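Local coordinates for 3-keto-5-aminohexanoate cleavage enzyme (Ralstonia eutropha, PDB 3C6C), which probably cleaves 3-keto-5-aminohexanoate or a related beta-keto acid, using a divalent metal ion bound in a TIM-barrel fold, at residues I67-P72 with P81-E86. Numbering follows the deposited sequence.
Sequences IHVRDP and PVLFKE. With NI (nickel (II) ion), chain B.
Phe84 turns one face of its ring to Val69, whose CG2 sits over it as a CH-pi contact, 3.9 Å from the ring centroid and 19° off the normal, shifted slightly toward the CE2 rim. At the ring edge, near its plane, lies a carbonyl oxygen, with Ile67 O 3.9 Å from Phe84 CE1. Val69 packs against Leu83 and Phe84 in the first turn of helix 81-92: its CG1, anti to its own carbonyl carbon (chi1 -66°), lies against the backbone, Val69 CG1 being 3.7 Å from Phe84 N, and also reaches the inner rim of the ring at CG and CD1. Val69 CB also meets Leu83 CB at 3.9 Å. Further along, Leu83 and Pro72 reach toward each other, the two methyls of Leu83 meeting CG and CD of the proline ring; Leu83 CD1 packs 3.8 Å from Pro72 CD and touches Arg70 O as well. The Phe84 side chain also touches Thr103 of strand 99-103 and Cys139 of helix 134-139.

The side chains of strand 64-70 part alternately. Ile67 and Val69 point to helix 81-92, whereas His68 and Arg70 point away from it. His68 NE2 binds the nickel ion at 2.3 Å, alongside His66, Glu269 and three waters. The ND1 of His68 is hydrogen-bonded to Asn33, which should help fix the imidazole's rotation. This is beta/alpha-barrel packing: the two segments meet by mostly apolar packing, without hydrogen bonds between them, leaving the strand's other side for polar chemistry at the metal.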
loop_
_atom_site.group_PDB
_atom_site.type_symbol
_atom_site.label_atom_id
_atom_site.label_comp_id
_atom_site.label_asym_id
_atom_site.label_seq_id
_atom_site.Cartn_x
_atom_site.Cartn_y
_atom_site.Cartn_z
ATOM N N ILE A 67 2.274 -23.319 23.927
ATOM C CA ILE A 67 2.334 -23.642 25.349
ATOM C C ILE A 67 3.421 -22.878 26.116
ATOM O O ILE A 67 4.588 -22.798 25.700
ATOM C CB ILE A 67 2.611 -25.171 25.502
ATOM C CG1 ILE A 67 1.429 -25.989 24.985
ATOM C CG2 ILE A 67 2.996 -25.547 26.948
ATOM C CD1 ILE A 67 1.855 -27.422 24.604
ATOM N N HIS A 68 2.955 -22.261 27.185
ATOM C CA HIS A 68 3.783 -21.746 28.281
ATOM C C HIS A 68 3.409 -22.551 29.510
ATOM O O HIS A 68 2.379 -23.215 29.560
ATOM C CB HIS A 68 3.461 -20.290 28.633
ATOM C CG HIS A 68 3.933 -19.278 27.639
ATOM N ND1 HIS A 68 4.850 -18.300 27.953
ATOM C CD2 HIS A 68 3.565 -19.055 26.359
ATOM C CE1 HIS A 68 5.059 -17.544 26.893
ATOM N NE2 HIS A 68 4.294 -17.983 25.909
ATOM N N VAL A 69 4.252 -22.448 30.517
ATOM C CA VAL A 69 3.942 -22.977 31.851
ATOM C C VAL A 69 3.966 -21.841 32.856
ATOM O O VAL A 69 4.558 -20.785 32.611
ATOM C CB VAL A 69 4.918 -24.124 32.297
ATOM C CG1 VAL A 69 4.707 -25.332 31.389
ATOM C CG2 VAL A 69 6.375 -23.664 32.338
ATOM N N ARG A 70 3.237 -22.052 33.948
ATOM C CA ARG A 70 3.109 -21.080 35.018
ATOM C C ARG A 70 3.499 -21.710 36.348
ATOM O O ARG A 70 3.407 -22.932 36.540
ATOM C CB ARG A 70 1.658 -20.566 35.090
ATOM C CG ARG A 70 1.251 -19.651 33.944
ATOM C CD ARG A 70 -0.229 -19.224 34.049
ATOM N NE ARG A 70 -0.584 -18.349 32.935
ATOM C CZ ARG A 70 -0.497 -17.023 32.948
ATOM N NH1 ARG A 70 -0.044 -16.381 34.030
ATOM N NH2 ARG A 70 -0.835 -16.326 31.871
ATOM N N ASP A 71 3.948 -20.880 37.269
ATOM C CA ASP A 71 4.202 -21.379 38.628
ATOM C C ASP A 71 2.894 -21.913 39.189
ATOM O O ASP A 71 1.960 -21.134 39.352
ATOM C CB ASP A 71 4.726 -20.262 39.528
ATOM C CG ASP A 71 4.972 -20.732 40.962
ATOM O OD1 ASP A 71 4.141 -21.469 41.542
ATOM O OD2 ASP A 71 6.025 -20.361 41.490
ATOM N N PRO A 72 2.833 -23.232 39.481
ATOM C CA PRO A 72 1.565 -23.940 39.650
ATOM C C PRO A 72 0.870 -23.431 40.853
ATOM O O PRO A 72 -0.313 -23.683 41.035
ATOM C CB PRO A 72 1.961 -25.400 39.866
ATOM C CG PRO A 72 3.358 -25.524 39.398
ATOM C CD PRO A 72 3.984 -24.152 39.481
ATOM N N PRO A 81 11.569 -26.728 33.332
ATOM C CA PRO A 81 11.471 -27.806 32.332
ATOM C C PRO A 81 10.590 -28.972 32.801
ATOM O O PRO A 81 9.995 -29.683 31.985
ATOM C CB PRO A 81 12.933 -28.279 32.167
ATOM C CG PRO A 81 13.749 -27.064 32.508
ATOM C CD PRO A 81 12.973 -26.392 33.641
ATOM N N VAL A 82 10.528 -29.144 34.109
ATOM C CA VAL A 82 9.732 -30.226 34.697
ATOM C C VAL A 82 8.250 -30.024 34.402
ATOM O O VAL A 82 7.506 -30.968 34.090
ATOM C CB VAL A 82 9.936 -30.351 36.231
ATOM C CG1 VAL A 82 8.963 -31.379 36.829
ATOM C CG2 VAL A 82 11.387 -30.739 36.536
ATOM N N LEU A 83 7.852 -28.765 34.444
ATOM C CA LEU A 83 6.461 -28.393 34.198
ATOM C C LEU A 83 6.131 -28.571 32.724
ATOM O O LEU A 83 5.057 -29.086 32.357
ATOM C CB LEU A 83 6.182 -26.958 34.640
ATOM C CG LEU A 83 6.370 -26.698 36.144
ATOM C CD1 LEU A 83 5.992 -25.227 36.405
ATOM C CD2 LEU A 83 5.529 -27.699 36.983
ATOM N N PHE A 84 7.065 -28.174 31.871
ATOM C CA PHE A 84 6.890 -28.331 30.410
ATOM C C PHE A 84 6.697 -29.825 30.085
ATOM O O PHE A 84 5.825 -30.202 29.317
ATOM C CB PHE A 84 8.072 -27.788 29.593
ATOM C CG PHE A 84 8.028 -26.297 29.326
ATOM C CD1 PHE A 84 7.129 -25.751 28.411
ATOM C CD2 PHE A 84 8.896 -25.452 29.979
ATOM C CE1 PHE A 84 7.105 -24.391 28.150
ATOM C CE2 PHE A 84 8.891 -24.076 29.709
ATOM C CZ PHE A 84 7.973 -23.557 28.795
ATOM N N LYS A 85 7.545 -30.654 30.693
ATOM C CA LYS A 85 7.511 -32.109 30.443
ATOM C C LYS A 85 6.173 -32.712 30.857
ATOM O O LYS A 85 5.608 -33.566 30.175
ATOM C CB LYS A 85 8.697 -32.821 31.115
ATOM C CG LYS A 85 8.722 -34.339 30.906
ATOM C CD LYS A 85 9.007 -34.705 29.470
ATOM C CE LYS A 85 9.657 -36.096 29.345
ATOM N NZ LYS A 85 8.852 -37.209 29.909
ATOM N N GLU A 86 5.641 -32.243 31.969
ATOM C CA GLU A 86 4.353 -32.746 32.464
ATOM C C GLU A 86 3.245 -32.374 31.473
ATOM O O GLU A 86 2.375 -33.185 31.152
ATOM C CB GLU A 86 4.006 -32.207 33.863
ATOM C CG GLU A 86 2.691 -32.794 34.380
ATOM C CD GLU A 86 2.263 -32.301 35.731
ATOM O OE1 GLU A 86 3.112 -31.751 36.470
ATOM O OE2 GLU A 86 1.052 -32.449 36.032
HETATM NI NI NI B . 4.053 -17.176 23.737
HETATM O O HOH W 1 4.575 -15.223 24.576
HETATM O O HOH W 2 6.096 -17.262 23.253
HETATM O O HOH W 3 4.124 -15.946 21.682
#